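Local coordinates for protein TetR family Transcriptional regulator (Streptococcus agalactiae 2603V/R, PDB 3KKC) that probably binds DNA as a dimeric transcriptional regulator of the TetR family, with a helix-turn-helix domain joined to a larger helical domain, at residues A[16-21]-A[51-56]; A[21-26]-A[39-44]; A[100-105]-A[154-159]. All coordinates share one frame; numbering follows the deposited sequence.

Contacts 1 and 2 both use helix 4-24, share F21 and touch one another: I17 meets A42 and V44, while A20 packs on L41. Contact 2 is nested in the loop that contact 1 closes, and both belong to the predicted DNA-binding domain. Contact 1 is partly buried and rests on isoleucine and tyrosine; contact 2 is a smaller surface contact between leucines and a serine. Contact 3, also partly buried, lies in the C-terminal region and joins helices 98-103 and 137-157 through leucines and a histidine ring. It touches contact 2 where T100 and L101 meet L25, linking the two domains. No hydrogen bond crosses between the paired segments of any contact.

Contact 1 of 3, residues A[16-21]-A[51-56]; sequences AIYNAF and SHYESK
Y53 and I17 bury most of the surface here, the tyrosine ring reaching from the loop after helix 46-49 to the side of helix 4-24. The nearest CA atoms of the two backbones, those of I17 and H52, are 9.4 Å apart, and a long flat ring can bridge such a gap. Y53 and I17 slide past each other in opposite directions, and the methyl I17 CG2 comes within 3.6 Å of Y53 CE2. It approaches the ring obliquely, with I17 CB 4.0 Å from Y53 CE2. The beta-branched isoleucine suits this place because it offers a broad branched surface to one ring. CG2 stands anti to the backbone N of I17 and meets the tyrosine, while the longer arm, leaving with chi1 -56°, brings CD1 to 4.1 Å from Y53 CE2 and also to 4.3 Å from H52 ND1. The ring of Y53 is also covered by its own neighbour, for H52 CB sits 3.8 Å above one face, near the rim. At the far end of the ring, Y53 OH lies 4.3 Å from Y18 CD1, near the plane of the Y18 ring and at its edge. Y18 turns its own hydroxyl elsewhere, to a hydrogen bond with D66 of helix 57-71. The loop is held on further sides: S55 OG caps the backbone N of E57 at the start of helix 57-71, and K56 NZ bonds to the carbonyl oxygens of Y30 and I33. Y53 thus packs the end of the predicted helix-turn-helix against the first helix, consistent with the three-helix DNA-binding domain of TetR-family regulators.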
# COMPACT_ATOMS: atom_id res chain seq x y z
N ALA A 16 30.92 8.06 -9.36
CA ALA A 16 30.15 8.76 -10.40
C ALA A 16 28.89 7.99 -10.77
O ALA A 16 27.81 8.57 -10.91
CB ALA A 16 30.97 9.03 -11.63
N ILE A 17 29.04 6.68 -10.92
CA ILE A 17 27.92 5.79 -11.20
C ILE A 17 26.93 5.82 -10.03
O ILE A 17 25.73 6.10 -10.21
CB ILE A 17 28.43 4.35 -11.42
CG1 ILE A 17 29.48 4.34 -12.53
CG2 ILE A 17 27.27 3.38 -11.67
CD1 ILE A 17 30.32 3.09 -12.55
N TYR A 18 27.43 5.55 -8.83
CA TYR A 18 26.63 5.62 -7.62
C TYR A 18 25.79 6.89 -7.66
O TYR A 18 24.57 6.81 -7.63
CB TYR A 18 27.54 5.61 -6.40
CG TYR A 18 26.86 5.35 -5.07
CD1 TYR A 18 26.76 4.06 -4.55
CD2 TYR A 18 26.34 6.41 -4.31
CE1 TYR A 18 26.16 3.81 -3.35
CE2 TYR A 18 25.73 6.16 -3.09
CZ TYR A 18 25.64 4.85 -2.61
OH TYR A 18 25.04 4.58 -1.39
N ASN A 19 26.43 8.05 -7.74
CA ASN A 19 25.70 9.32 -7.68
C ASN A 19 24.71 9.47 -8.84
O ASN A 19 23.61 10.01 -8.65
CB ASN A 19 26.65 10.55 -7.57
CG ASN A 19 27.38 10.65 -6.20
OD1 ASN A 19 26.95 10.08 -5.17
ND2 ASN A 19 28.48 11.39 -6.20
N ALA A 20 25.07 8.97 -10.01
CA ALA A 20 24.17 8.99 -11.18
C ALA A 20 22.89 8.20 -10.92
O ALA A 20 21.78 8.63 -11.26
CB ALA A 20 24.88 8.45 -12.41
N PHE A 21 23.05 7.03 -10.33
CA PHE A 21 21.93 6.16 -9.99
C PHE A 21 20.96 6.87 -9.04
O PHE A 21 19.75 6.79 -9.20
CB PHE A 21 22.49 4.88 -9.37
CG PHE A 21 21.45 3.88 -8.98
CD1 PHE A 21 20.62 3.31 -9.94
CD2 PHE A 21 21.34 3.46 -7.67
CE1 PHE A 21 19.69 2.39 -9.59
CE2 PHE A 21 20.40 2.51 -7.31
CZ PHE A 21 19.57 1.98 -8.26
N SER A 51 32.37 -3.66 -14.59
CA SER A 51 33.54 -4.07 -13.83
C SER A 51 33.41 -3.69 -12.35
O SER A 51 34.28 -4.02 -11.54
CB SER A 51 34.79 -3.39 -14.38
OG SER A 51 34.99 -2.17 -13.71
N HIS A 52 32.35 -2.97 -12.02
CA HIS A 52 32.07 -2.57 -10.64
C HIS A 52 30.75 -3.13 -10.13
O HIS A 52 30.59 -3.36 -8.92
CB HIS A 52 32.03 -1.05 -10.52
CG HIS A 52 33.37 -0.40 -10.59
ND1 HIS A 52 33.70 0.56 -11.52
CD2 HIS A 52 34.49 -0.59 -9.84
CE1 HIS A 52 34.95 0.94 -11.34
NE2 HIS A 52 35.45 0.26 -10.32
N TYR A 53 29.80 -3.33 -11.04
CA TYR A 53 28.45 -3.72 -10.69
C TYR A 53 27.94 -4.81 -11.60
O TYR A 53 27.67 -4.56 -12.78
CB TYR A 53 27.51 -2.52 -10.79
CG TYR A 53 27.91 -1.41 -9.85
CD1 TYR A 53 27.92 -1.61 -8.47
CD2 TYR A 53 28.30 -0.16 -10.34
CE1 TYR A 53 28.29 -0.60 -7.62
CE2 TYR A 53 28.67 0.85 -9.50
CZ TYR A 53 28.66 0.62 -8.14
OH TYR A 53 29.03 1.62 -7.29
N GLU A 54 27.80 -6.01 -11.06
CA GLU A 54 27.25 -7.15 -11.79
C GLU A 54 26.01 -6.80 -12.63
O GLU A 54 25.78 -7.38 -13.68
CB GLU A 54 26.92 -8.28 -10.82
CG GLU A 54 26.21 -9.48 -11.45
CD GLU A 54 25.29 -10.20 -10.45
OE1 GLU A 54 24.95 -9.60 -9.40
OE2 GLU A 54 24.90 -11.36 -10.73
N SER A 55 25.22 -5.84 -12.15
CA SER A 55 23.98 -5.46 -12.81
C SER A 55 23.33 -4.31 -12.06
O SER A 55 23.80 -3.92 -11.00
CB SER A 55 23.00 -6.61 -12.78
OG SER A 55 22.62 -6.86 -11.44
N LYS A 56 22.24 -3.78 -12.60
CA LYS A 56 21.55 -2.70 -11.92
C LYS A 56 21.12 -3.15 -10.53
O LYS A 56 21.01 -2.34 -9.62
CB LYS A 56 20.33 -2.22 -12.70
CG LYS A 56 19.18 -3.19 -12.66
CD LYS A 56 17.97 -2.65 -13.40
CE LYS A 56 17.91 -1.13 -13.34
NZ LYS A 56 16.52 -0.68 -13.61

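Contact 2 of 3, residues A[21-26]-A[39-44]; sequences FISLLQ and IGLANV
S23 and L24, in the last turn of helix 4-24, face L41, near the end of helix 35-42, with the CA atoms of L24 and L41 8.8 Å apart. Both helices finish close to this meeting place. On one side the backbone bonds from L25 N and Q26 N are weak as the chain leaves the helix; on the other, N43 N donates to I39 O at 2.6 Å, and N43 then turns to a positive phi of 69°, a conformation that asparagine tolerates well. Between the helices the contact is carried by a single methyl group. L41 CD1 lies 3.8 Å from L24 CG and 3.7 Å from S23 OG, so it touches a branched carbon and a hydroxyl oxygen by van der Waals contact alone. The two leucines reach toward each other tip to tip. L41, with chi1 -74° and CG anti to its carbonyl carbon, extends its chain across the gap. A long, flexible leucine can span that distance from an exposed position and lay a methyl on L24, while the small serine fits at the exposed margin. One turn earlier on helix 4-24, A20 continues this interface. This is the packing of the first helix of a TetR-type domain on the leading helix of the predicted helix-turn-helix, whose turn begins at N43.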
# COMPACT_ATOMS: atom_id res chain seq x y z
N PHE A 21 23.05 7.03 -10.33
CA PHE A 21 21.93 6.16 -9.99
C PHE A 21 20.96 6.87 -9.04
O PHE A 21 19.75 6.79 -9.20
CB PHE A 21 22.49 4.88 -9.37
CG PHE A 21 21.45 3.88 -8.98
CD1 PHE A 21 20.62 3.31 -9.94
CD2 PHE A 21 21.34 3.46 -7.67
CE1 PHE A 21 19.69 2.39 -9.59
CE2 PHE A 21 20.40 2.51 -7.31
CZ PHE A 21 19.57 1.98 -8.26
N ILE A 22 21.50 7.57 -8.05
CA ILE A 22 20.69 8.32 -7.10
C ILE A 22 19.94 9.48 -7.76
O ILE A 22 18.75 9.68 -7.51
CB ILE A 22 21.56 8.82 -5.92
CG1 ILE A 22 21.99 7.63 -5.05
CG2 ILE A 22 20.81 9.85 -5.06
CD1 ILE A 22 22.80 8.03 -3.84
N SER A 23 20.62 10.24 -8.60
CA SER A 23 20.03 11.41 -9.22
C SER A 23 18.91 10.98 -10.14
O SER A 23 17.94 11.71 -10.30
CB SER A 23 21.11 12.20 -10.00
OG SER A 23 20.62 12.81 -11.20
N LEU A 24 19.05 9.80 -10.73
CA LEU A 24 18.05 9.28 -11.66
C LEU A 24 16.87 8.67 -10.92
O LEU A 24 15.78 8.49 -11.47
CB LEU A 24 18.67 8.21 -12.56
CG LEU A 24 19.45 8.70 -13.77
CD1 LEU A 24 20.31 7.57 -14.35
CD2 LEU A 24 18.49 9.30 -14.80
N LEU A 25 17.11 8.32 -9.66
CA LEU A 25 16.09 7.75 -8.81
C LEU A 25 15.28 8.87 -8.17
O LEU A 25 14.39 8.62 -7.36
CB LEU A 25 16.75 6.91 -7.73
CG LEU A 25 16.63 5.40 -7.67
CD1 LEU A 25 16.40 4.79 -9.04
CD2 LEU A 25 17.88 4.84 -7.01
N GLN A 26 15.59 10.11 -8.52
CA GLN A 26 14.83 11.25 -8.02
C GLN A 26 13.69 11.53 -8.99
O GLN A 26 12.64 12.04 -8.60
CB GLN A 26 15.74 12.49 -7.87
CG GLN A 26 15.58 13.22 -6.52
CD GLN A 26 16.78 14.08 -6.13
OE1 GLN A 26 17.43 14.68 -6.99
NE2 GLN A 26 17.07 14.14 -4.83
N ILE A 39 24.81 5.40 -17.40
CA ILE A 39 26.05 5.83 -18.07
C ILE A 39 25.95 7.27 -18.56
O ILE A 39 26.83 8.08 -18.29
CB ILE A 39 26.35 4.94 -19.26
CG1 ILE A 39 26.49 3.48 -18.81
CG2 ILE A 39 27.58 5.45 -20.05
CD1 ILE A 39 26.01 2.48 -19.84
N GLY A 40 24.86 7.57 -19.27
CA GLY A 40 24.61 8.89 -19.84
C GLY A 40 24.85 10.03 -18.87
O GLY A 40 25.06 11.17 -19.28
N LEU A 41 24.82 9.71 -17.58
CA LEU A 41 25.22 10.68 -16.56
C LEU A 41 26.64 10.43 -16.07
O LEU A 41 27.44 11.36 -16.01
CB LEU A 41 24.25 10.66 -15.38
CG LEU A 41 22.89 11.29 -15.61
CD1 LEU A 41 22.15 11.39 -14.27
CD2 LEU A 41 23.05 12.66 -16.26
N ALA A 42 26.95 9.18 -15.73
CA ALA A 42 28.27 8.85 -15.18
C ALA A 42 29.41 9.17 -16.15
O ALA A 42 30.55 9.44 -15.72
CB ALA A 42 28.31 7.38 -14.75
N ASN A 43 29.11 9.12 -17.45
CA ASN A 43 30.11 9.41 -18.46
C ASN A 43 31.14 8.31 -18.51
O ASN A 43 32.22 8.48 -19.07
CB ASN A 43 30.78 10.74 -18.19
CG ASN A 43 29.85 11.90 -18.38
OD1 ASN A 43 29.17 12.00 -19.41
ND2 ASN A 43 29.81 12.81 -17.39
N VAL A 44 30.81 7.18 -17.90
CA VAL A 44 31.67 6.02 -17.96
C VAL A 44 31.00 4.94 -18.81
O VAL A 44 29.80 4.70 -18.68
CB VAL A 44 32.00 5.48 -16.56
CG1 VAL A 44 30.77 4.86 -15.92
CG2 VAL A 44 33.15 4.48 -16.62

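Contact 3 of 3, residues A[100-105]-A[154-159]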
# COMPACT_ATOMS: atom_id res chain seq x y z
N THR A 100 11.77 9.23 -2.70
CA THR A 100 11.29 8.84 -4.00
C THR A 100 11.33 7.32 -4.10
O THR A 100 10.56 6.72 -4.83
CB THR A 100 12.13 9.50 -5.09
OG1 THR A 100 12.19 10.90 -4.83
CG2 THR A 100 11.51 9.25 -6.51
N LEU A 101 12.23 6.71 -3.35
CA LEU A 101 12.36 5.26 -3.40
C LEU A 101 11.11 4.63 -2.79
O LEU A 101 10.58 3.66 -3.32
CB LEU A 101 13.62 4.81 -2.66
CG LEU A 101 14.48 3.73 -3.32
CD1 LEU A 101 14.27 3.67 -4.82
CD2 LEU A 101 15.94 3.96 -2.99
N LEU A 102 10.64 5.23 -1.70
CA LEU A 102 9.48 4.75 -0.94
C LEU A 102 8.16 5.04 -1.64
O LEU A 102 7.25 4.22 -1.63
CB LEU A 102 9.44 5.41 0.43
CG LEU A 102 8.26 4.97 1.30
CD1 LEU A 102 8.48 3.55 1.80
CD2 LEU A 102 8.02 5.92 2.48
N LEU A 103 8.07 6.23 -2.23
CA LEU A 103 6.88 6.68 -2.93
C LEU A 103 6.71 5.99 -4.30
O LEU A 103 5.64 6.02 -4.91
CB LEU A 103 6.95 8.19 -3.14
CG LEU A 103 6.18 9.15 -2.23
CD1 LEU A 103 6.12 8.62 -0.82
CD2 LEU A 103 6.80 10.55 -2.30
N SER A 104 7.79 5.39 -4.78
CA SER A 104 7.80 4.76 -6.08
C SER A 104 7.10 3.40 -5.97
O SER A 104 6.76 2.77 -6.98
CB SER A 104 9.24 4.57 -6.56
OG SER A 104 9.85 3.51 -5.84
N ASP A 105 6.92 2.95 -4.73
CA ASP A 105 6.34 1.63 -4.49
C ASP A 105 7.26 0.48 -4.88
O ASP A 105 6.80 -0.66 -4.92
CB ASP A 105 5.02 1.46 -5.25
CG ASP A 105 3.85 2.12 -4.56
OD1 ASP A 105 3.93 2.33 -3.33
OD2 ASP A 105 2.85 2.42 -5.25
N TRP A 154 2.13 9.50 3.42
CA TRP A 154 1.13 10.54 3.25
C TRP A 154 1.80 11.93 3.40
O TRP A 154 1.55 12.86 2.61
CB TRP A 154 -0.03 10.32 4.26
CG TRP A 154 -0.85 11.54 4.47
CD1 TRP A 154 -1.93 11.93 3.73
CD2 TRP A 154 -0.64 12.56 5.47
NE1 TRP A 154 -2.41 13.14 4.21
CE2 TRP A 154 -1.64 13.55 5.27
CE3 TRP A 154 0.28 12.74 6.50
CZ2 TRP A 154 -1.74 14.72 6.09
CZ3 TRP A 154 0.19 13.93 7.32
CH2 TRP A 154 -0.82 14.88 7.10
N TRP A 155 2.67 12.03 4.40
CA TRP A 155 3.38 13.26 4.72
C TRP A 155 4.28 13.68 3.54
O TRP A 155 4.35 14.86 3.18
CB TRP A 155 4.20 13.01 5.99
CG TRP A 155 5.08 14.15 6.47
CD1 TRP A 155 4.69 15.42 6.76
CD2 TRP A 155 6.48 14.08 6.76
NE1 TRP A 155 5.76 16.15 7.19
CE2 TRP A 155 6.88 15.35 7.20
CE3 TRP A 155 7.44 13.06 6.68
CZ2 TRP A 155 8.19 15.64 7.57
CZ3 TRP A 155 8.75 13.35 7.04
CH2 TRP A 155 9.11 14.63 7.48
N LEU A 156 4.95 12.71 2.93
CA LEU A 156 5.81 12.97 1.79
C LEU A 156 5.05 13.44 0.53
O LEU A 156 5.61 14.17 -0.30
CB LEU A 156 6.70 11.75 1.50
CG LEU A 156 7.71 11.39 2.61
CD1 LEU A 156 8.33 10.02 2.42
CD2 LEU A 156 8.83 12.43 2.72
N HIS A 157 3.79 13.03 0.38
CA HIS A 157 2.97 13.49 -0.75
C HIS A 157 2.47 14.89 -0.47
O HIS A 157 1.93 15.55 -1.36
CB HIS A 157 1.73 12.62 -0.97
CG HIS A 157 2.01 11.27 -1.54
ND1 HIS A 157 1.98 10.12 -0.78
CD2 HIS A 157 2.28 10.88 -2.81
CE1 HIS A 157 2.24 9.08 -1.56
NE2 HIS A 157 2.43 9.51 -2.79
N GLN A 158 2.61 15.33 0.77
CA GLN A 158 2.09 16.63 1.17
C GLN A 158 2.98 17.76 0.65
O GLN A 158 4.20 17.72 0.79
CB GLN A 158 1.97 16.71 2.69
CG GLN A 158 0.89 15.81 3.28
CD GLN A 158 -0.52 16.25 2.90
OE1 GLN A 158 -1.19 15.59 2.11
NE2 GLN A 158 -0.97 17.39 3.47
N ARG A 159 2.33 18.75 0.04
CA ARG A 159 3.00 19.92 -0.54
C ARG A 159 3.35 20.90 0.58
O ARG A 159 4.38 21.56 0.54
CB ARG A 159 2.09 20.60 -1.57
CG ARG A 159 2.21 20.11 -3.02
CD ARG A 159 2.49 18.61 -3.16
NE ARG A 159 3.91 18.31 -2.99
CZ ARG A 159 4.47 17.12 -3.24
NH1 ARG A 159 3.72 16.12 -3.69
NH2 ARG A 159 5.77 16.94 -3.05
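The imidazole of H157 carries L103 on one face: L103 CG lies 4.1 Å from the ring centroid, 25° off the normal, a CH-pi contact offset toward the rim near H157 NE2. Q158 CG lies over the centre of one face of the W154 indole, which also packs on Q142 of the second subunit. These groups belong to the all-helical C-terminal domain of the TetR fold, where helix 98-103 meets the last turn of helix 137-157. A weak hydrogen bond from H157 ND1 to the carbonyl of K153, one turn back, helps to orient the imidazole. Deeper in, L156 meets two leucines. L103 crosses it obliquely, its CD1 3.9 Å from L156 CB, while L102, with CG anti to its backbone N (chi1 180°), crosses at about a right angle and brings CD2 to 4.1 Å from L156 CD1. Leucine suits the buried positions of L102 and L156, which F113 and F91 respectively also line; L103 and the histidine lie toward the outer side. Beside L103 in the chain, S104 OG is gripped by two bonds, one with the backbone N of D106 and one that it donates to L101 O at 2.6 Å, from 40° out of the carbonyl plane.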